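Local coordinates for Lin0012 protein (PDB 3K17) that probably phosphorylates phosphomevalonate with ATP, the second of three steps from mevalonate to isopentenyl diphosphate, as a GHMP-family kinase, at residues 108-112 with 113-117; 181-184 with 185-189. All coordinates share one frame; numbering follows the deposited sequence.

Interaction 1 (108-112 with 113-117)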
ATOM      1  N   ILE A 108      31.834  -2.188 -20.623  1.00 16.18           N
ATOM      2  CA  ILE A 108      32.078  -1.363 -19.448  1.00 17.63           C
ATOM      3  C   ILE A 108      33.563  -1.116 -19.245  1.00 17.96           C
ATOM      4  O   ILE A 108      34.409  -1.912 -19.649  1.00 17.89           O
ATOM      5  CB  ILE A 108      31.534  -2.013 -18.163  1.00 18.80           C
ATOM      6  CG1 ILE A 108      32.220  -3.363 -17.947  1.00 22.59           C
ATOM      7  CG2 ILE A 108      30.022  -2.153 -18.244  1.00 17.51           C
ATOM      8  CD1 ILE A 108      31.801  -4.074 -16.663  1.00 25.34           C
ATOM      9  N   ASP A 109      33.866   0.002 -18.604  1.00 16.04           N
ATOM     10  CA  ASP A 109      35.239   0.379 -18.322  1.00 17.82           C
ATOM     11  C   ASP A 109      35.777  -0.444 -17.136  1.00 17.96           C
ATOM     12  O   ASP A 109      35.018  -1.089 -16.412  1.00 16.47           O
ATOM     13  CB  ASP A 109      35.270   1.872 -17.993  1.00 20.36           C
ATOM     14  CG  ASP A 109      36.646   2.365 -17.652  1.00 23.42           C
ATOM     15  OD1 ASP A 109      37.492   2.444 -18.566  1.00 27.18           O
ATOM     16  OD2 ASP A 109      36.880   2.673 -16.467  1.00 23.12           O
ATOM     17  N   GLN A 110      37.089  -0.421 -16.955  1.00 20.11           N
ATOM     18  CA  GLN A 110      37.741  -1.134 -15.858  1.00 23.12           C
ATOM     19  C   GLN A 110      37.112  -0.714 -14.522  1.00 20.82           C
ATOM     20  O   GLN A 110      36.983  -1.524 -13.605  1.00 23.71           O
ATOM     21  CB  GLN A 110      39.240  -0.793 -15.844  1.00 26.87           C
ATOM     22  CG  GLN A 110      40.017  -1.195 -17.111  1.00 36.33           C
ATOM     23  CD  GLN A 110      39.372  -0.708 -18.412  1.00 38.08           C
ATOM     24  OE1 GLN A 110      38.373  -1.264 -18.871  1.00 41.88           O
ATOM     25  NE2 GLN A 110      39.944   0.334 -19.004  1.00 40.56           N
ATOM     26  N   SER A 111      36.713   0.555 -14.429  1.00 17.78           N
ATOM     27  CA  SER A 111      36.114   1.100 -13.212  1.00 17.50           C
ATOM     28  C   SER A 111      34.691   0.620 -12.981  1.00 19.15           C
ATOM     29  O   SER A 111      34.127   0.823 -11.903  1.00 20.07           O
ATOM     30  CB  SER A 111      36.125   2.633 -13.251  1.00 17.87           C
ATOM     31  OG  SER A 111      35.161   3.129 -14.155  1.00 17.52           O
ATOM     32  N   GLY A 112      34.104  -0.014 -13.992  1.00 19.37           N
ATOM     33  CA  GLY A 112      32.746  -0.513 -13.850  1.00 18.57           C
ATOM     34  C   GLY A 112      31.672   0.344 -14.495  1.00 18.48           C
ATOM     35  O   GLY A 112      30.506  -0.045 -14.526  1.00 20.07           O
ATOM     36  N   ALA A 113      32.055   1.515 -14.993  1.00 14.72           N
ATOM     37  CA  ALA A 113      31.108   2.423 -15.646  1.00 15.75           C
ATOM     38  C   ALA A 113      30.857   1.987 -17.094  1.00 15.25           C
ATOM     39  O   ALA A 113      31.786   1.579 -17.789  1.00 12.85           O
ATOM     40  CB  ALA A 113      31.668   3.853 -15.638  1.00 10.82           C
ATOM     41  N   LYS A 114      29.610   2.072 -17.541  1.00 14.43           N
ATOM     42  CA  LYS A 114      29.285   1.711 -18.918  1.00 17.50           C
ATOM     43  C   LYS A 114      29.887   2.756 -19.866  1.00 17.04           C
ATOM     44  O   LYS A 114      29.894   3.953 -19.557  1.00 18.33           O
ATOM     45  CB  LYS A 114      27.766   1.652 -19.111  1.00 17.89           C
ATOM     46  CG  LYS A 114      27.082   0.505 -18.363  1.00 23.68           C
ATOM     47  CD  LYS A 114      25.571   0.519 -18.608  1.00 28.50           C
ATOM     48  CE  LYS A 114      24.873  -0.622 -17.887  1.00 34.01           C
ATOM     49  NZ  LYS A 114      23.382  -0.532 -17.985  1.00 36.20           N
ATOM     50  N   TYR A 115      30.405   2.305 -21.003  1.00 16.70           N
ATOM     51  CA  TYR A 115      30.996   3.214 -21.987  1.00 16.99           C
ATOM     52  C   TYR A 115      29.925   3.953 -22.771  1.00 17.09           C
ATOM     53  O   TYR A 115      30.194   4.988 -23.383  1.00 17.42           O
ATOM     54  CB  TYR A 115      31.853   2.451 -22.995  1.00 17.03           C
ATOM     55  CG  TYR A 115      33.186   1.982 -22.475  1.00 17.40           C
ATOM     56  CD1 TYR A 115      34.051   2.860 -21.829  1.00 14.93           C
ATOM     57  CD2 TYR A 115      33.608   0.673 -22.682  1.00 15.64           C
ATOM     58  CE1 TYR A 115      35.313   2.445 -21.406  1.00 16.40           C
ATOM     59  CE2 TYR A 115      34.861   0.246 -22.261  1.00 19.52           C
ATOM     60  CZ  TYR A 115      35.710   1.140 -21.627  1.00 18.31           C
ATOM     61  OH  TYR A 115      36.961   0.721 -21.248  1.00 18.80           O
ATOM     62  N   GLY A 116      28.709   3.418 -22.744  1.00 16.85           N
ATOM     63  CA  GLY A 116      27.625   4.024 -23.496  1.00 17.41           C
ATOM     64  C   GLY A 116      27.621   3.411 -24.890  1.00 17.37           C
ATOM     65  O   GLY A 116      27.434   4.100 -25.890  1.00 18.63           O
ATOM     66  N   LEU A 117      27.833   2.101 -24.948  1.00 15.80           N
ATOM     67  CA  LEU A 117      27.874   1.379 -26.215  1.00 15.34           C
ATOM     68  C   LEU A 117      26.606   0.576 -26.501  1.00 16.31           C
ATOM     69  O   LEU A 117      26.628  -0.364 -27.297  1.00 14.52           O
ATOM     70  CB  LEU A 117      29.105   0.469 -26.234  1.00 14.99           C
ATOM     71  CG  LEU A 117      30.387   1.311 -26.119  1.00 16.49           C
ATOM     72  CD1 LEU A 117      31.625   0.441 -25.963  1.00 14.33           C
ATOM     73  CD2 LEU A 117      30.487   2.183 -27.363  1.00 12.61           C
TER

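Interaction 2 (181-184 with 185-189)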
ATOM      1  N   GLU A 181       4.168   5.169 -33.861  1.00 26.78           N
ATOM      2  CA  GLU A 181       2.765   5.236 -33.482  1.00 29.90           C
ATOM      3  C   GLU A 181       2.010   4.022 -34.027  1.00 28.14           C
ATOM      4  O   GLU A 181       1.127   3.470 -33.365  1.00 28.84           O
ATOM      5  CB  GLU A 181       2.154   6.526 -34.025  1.00 33.70           C
ATOM      6  CG  GLU A 181       1.038   7.086 -33.177  1.00 42.47           C
ATOM      7  CD  GLU A 181       0.427   8.337 -33.779  1.00 47.48           C
ATOM      8  OE1 GLU A 181      -0.089   8.262 -34.916  1.00 49.72           O
ATOM      9  OE2 GLU A 181       0.466   9.396 -33.113  1.00 51.06           O
ATOM     10  N   TRP A 182       2.372   3.611 -35.237  1.00 24.77           N
ATOM     11  CA  TRP A 182       1.749   2.463 -35.881  1.00 23.68           C
ATOM     12  C   TRP A 182       1.949   1.223 -35.007  1.00 22.27           C
ATOM     13  O   TRP A 182       1.028   0.443 -34.801  1.00 20.33           O
ATOM     14  CB  TRP A 182       2.389   2.243 -37.252  1.00 22.58           C
ATOM     15  CG  TRP A 182       1.791   1.138 -38.059  1.00 23.38           C
ATOM     16  CD1 TRP A 182       0.741   1.230 -38.932  1.00 25.52           C
ATOM     17  CD2 TRP A 182       2.231  -0.222 -38.103  1.00 24.10           C
ATOM     18  NE1 TRP A 182       0.505   0.008 -39.521  1.00 24.63           N
ATOM     19  CE2 TRP A 182       1.406  -0.900 -39.030  1.00 24.44           C
ATOM     20  CE3 TRP A 182       3.246  -0.938 -37.452  1.00 22.50           C
ATOM     21  CZ2 TRP A 182       1.567  -2.257 -39.322  1.00 25.86           C
ATOM     22  CZ3 TRP A 182       3.405  -2.283 -37.741  1.00 20.80           C
ATOM     23  CH2 TRP A 182       2.570  -2.930 -38.670  1.00 24.02           C
ATOM     24  N   VAL A 183       3.162   1.059 -34.485  1.00 22.79           N
ATOM     25  CA  VAL A 183       3.488  -0.083 -33.639  1.00 20.95           C
ATOM     26  C   VAL A 183       2.805  -0.045 -32.279  1.00 20.94           C
ATOM     27  O   VAL A 183       2.136  -1.002 -31.881  1.00 19.31           O
ATOM     28  CB  VAL A 183       5.012  -0.188 -33.404  1.00 21.65           C
ATOM     29  CG1 VAL A 183       5.303  -1.231 -32.326  1.00 20.41           C
ATOM     30  CG2 VAL A 183       5.717  -0.575 -34.704  1.00 18.53           C
ATOM     31  N   LYS A 184       2.980   1.062 -31.568  1.00 21.00           N
ATOM     32  CA  LYS A 184       2.407   1.208 -30.238  1.00 21.70           C
ATOM     33  C   LYS A 184       0.899   1.008 -30.189  1.00 21.76           C
ATOM     34  O   LYS A 184       0.397   0.344 -29.287  1.00 22.89           O
ATOM     35  CB  LYS A 184       2.778   2.576 -29.660  1.00 22.84           C
ATOM     36  CG  LYS A 184       4.278   2.735 -29.411  1.00 25.88           C
ATOM     37  CD  LYS A 184       4.643   4.167 -29.050  1.00 29.39           C
ATOM     38  CE  LYS A 184       6.149   4.374 -29.072  1.00 32.09           C
ATOM     39  NZ  LYS A 184       6.532   5.748 -28.639  1.00 33.59           N
ATOM     40  N   HIS A 185       0.176   1.574 -31.152  1.00 22.89           N
ATOM     41  CA  HIS A 185      -1.278   1.435 -31.180  1.00 22.41           C
ATOM     42  C   HIS A 185      -1.683  -0.019 -31.321  1.00 22.70           C
ATOM     43  O   HIS A 185      -2.582  -0.491 -30.629  1.00 24.29           O
ATOM     44  CB  HIS A 185      -1.875   2.231 -32.343  1.00 24.68           C
ATOM     45  CG  HIS A 185      -1.744   3.714 -32.194  1.00 25.16           C
ATOM     46  ND1 HIS A 185      -2.116   4.596 -33.187  1.00 27.98           N
ATOM     47  CD2 HIS A 185      -1.289   4.473 -31.170  1.00 26.13           C
ATOM     48  CE1 HIS A 185      -1.895   5.834 -32.780  1.00 26.93           C
ATOM     49  NE2 HIS A 185      -1.393   5.787 -31.560  1.00 26.69           N
ATOM     50  N   ARG A 186      -1.006  -0.726 -32.218  1.00 23.02           N
ATOM     51  CA  ARG A 186      -1.303  -2.127 -32.479  1.00 23.11           C
ATOM     52  C   ARG A 186      -0.888  -3.090 -31.369  1.00 21.61           C
ATOM     53  O   ARG A 186      -1.347  -4.231 -31.327  1.00 19.64           O
ATOM     54  CB  ARG A 186      -0.686  -2.525 -33.821  1.00 24.21           C
ATOM     55  CG  ARG A 186      -1.448  -1.894 -34.985  1.00 27.29           C
ATOM     56  CD  ARG A 186      -0.630  -1.774 -36.260  1.00 31.89           C
ATOM     57  NE  ARG A 186      -1.132  -0.663 -37.065  1.00 36.58           N
ATOM     58  CZ  ARG A 186      -2.346  -0.626 -37.596  1.00 37.86           C
ATOM     59  NH1 ARG A 186      -3.175  -1.643 -37.414  1.00 45.57           N
ATOM     60  NH2 ARG A 186      -2.744   0.433 -38.286  1.00 39.43           N
ATOM     61  N   LEU A 187      -0.026  -2.633 -30.472  1.00 19.62           N
ATOM     62  CA  LEU A 187       0.389  -3.469 -29.357  1.00 20.58           C
ATOM     63  C   LEU A 187      -0.828  -3.891 -28.539  1.00 20.99           C
ATOM     64  O   LEU A 187      -0.837  -4.963 -27.944  1.00 22.55           O
ATOM     65  CB  LEU A 187       1.347  -2.714 -28.436  1.00 20.62           C
ATOM     66  CG  LEU A 187       2.809  -2.628 -28.864  1.00 23.52           C
ATOM     67  CD1 LEU A 187       3.604  -1.903 -27.781  1.00 23.44           C
ATOM     68  CD2 LEU A 187       3.362  -4.019 -29.072  1.00 22.93           C
ATOM     69  N   ALA A 188      -1.857  -3.051 -28.506  1.00 20.56           N
ATOM     70  CA  ALA A 188      -3.047  -3.374 -27.727  1.00 22.15           C
ATOM     71  C   ALA A 188      -4.017  -4.334 -28.407  1.00 23.98           C
ATOM     72  O   ALA A 188      -4.806  -4.988 -27.724  1.00 24.98           O
ATOM     73  CB  ALA A 188      -3.787  -2.098 -27.351  1.00 20.27           C
ATOM     74  N   TYR A 189      -3.975  -4.437 -29.735  1.00 24.21           N
ATOM     75  CA  TYR A 189      -4.927  -5.318 -30.404  1.00 25.12           C
ATOM     76  C   TYR A 189      -4.410  -6.305 -31.443  1.00 25.46           C
ATOM     77  O   TYR A 189      -5.200  -7.048 -32.024  1.00 25.41           O
ATOM     78  CB  TYR A 189      -6.076  -4.485 -30.995  1.00 24.39           C
ATOM     79  CG  TYR A 189      -5.722  -3.606 -32.178  1.00 24.33           C
ATOM     80  CD1 TYR A 189      -5.867  -4.072 -33.486  1.00 24.66           C
ATOM     81  CD2 TYR A 189      -5.270  -2.301 -31.994  1.00 24.26           C
ATOM     82  CE1 TYR A 189      -5.574  -3.257 -34.581  1.00 23.49           C
ATOM     83  CE2 TYR A 189      -4.973  -1.477 -33.081  1.00 25.60           C
ATOM     84  CZ  TYR A 189      -5.129  -1.963 -34.374  1.00 26.31           C
ATOM     85  OH  TYR A 189      -4.849  -1.153 -35.459  1.00 26.04           O
TER

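Interaction 1 (108-112 with 113-117)
Tyr-115 lays one ring face against the Ile-108 to Asp-109 backbone at the base of a type I beta turn, Asp-109 to Gly-112, in the loop between strand 99-105 and helix 119-135. A single beta bridge, Ile-108 with Lys-114, and the nearly straight bond from Asp-109 N to Ala-113 O (2.7 Å, 177° at the hydrogen) close the turn.

Asp-109 can be followed outward. Its CB lies 3.5 Å from Tyr-115 CE1, and that ring carries Asp-109 N 3.7 Å above its plane, offset toward the rim. With CG anti to the backbone N (chi1 179°), the side chain crosses Tyr-115 at about a right angle, the carboxylate and ring planes 72° apart. OD1 comes within 3.2 Å of Tyr-115 OH. OD2 is gripped twice by Ser-111: the N-H closes an Asx turn from above the carboxylate plane, and the hydroxyl takes the anti lone pair. Trp-219, edge-to-face with Tyr-115, packs the loop against strand 214-219.

Gly-112 ends the turn with a positive phi. On the bridge, Ile-108 CG2 meets Lys-114 CG at 4.0 Å.

Interaction 2 (181-184 with 185-189)
Cation-pi and CH-pi contacts join Arg-186 to the indole of Trp-182, one helical turn earlier. Arg-186 CD sits 3.7 Å from the centroid of the six-membered ring, 18° off its normal and hence over the face. Beyond it the guanidinium is off-centre on the five-membered ring, CZ 4.0 Å from that centroid, with its plane inclined 42° to the indole. An arm extended from CG to NE carries Arg-186 across the ring. Arg-186 NH1 also makes a salt bridge to Glu-67 of the second subunit, so the same side chain serves both the helix and the subunit interface.

The second face-on contact is between His-185 and Glu-181. The backbone O of Glu-181 lies 3.1 Å above the imidazole plane, offset toward the rim, while Glu-181 CG comes 3.2 Å from His-185 NE2; the carboxylate and ring planes lie 16° apart, though the side chains cross obliquely.

Among the backbone bonds, His-185 N to Glu-181 O (3.1 Å) is a regular i to i+4 bond. Arg-186 N to Trp-182 O is weak, and Leu-187 N divides between a weak bond to Val-183 O and an i to i+3 bond to Lys-184 O (3.2 Å).

Apolar packing is light within the pair: Val-183 CG1 and Leu-187 CG approach to 4.5 Å, and both side chains are turned to helix 141-156, where they lie on Leu-150. Trp-182 with Arg-186 and Glu-181 with His-185 are the i, i+4 side-chain pairs characteristic of an alpha helix.

Along the chain, interaction 1 comes first: after strand 99-105 it closes the tight turn in the loop leading to helix 119-135, and that loop also rests on strands 214-219 and 345-346 of the four-stranded antiparallel sheet. Helices 119-135, 141-156 and 162-169 and strand 172-176 follow before interaction 2, which closes no loop but spans successive turns of helix 180-187, lying against helices 141-156 and 192-197 and facing the second subunit. The two are in series, neither nested nor crossed. The centres of interactions 1 and 2 are about 35 Å apart. With nearest atoms about 21 Å apart they do not touch; they lie on opposite sides of the chain's centre.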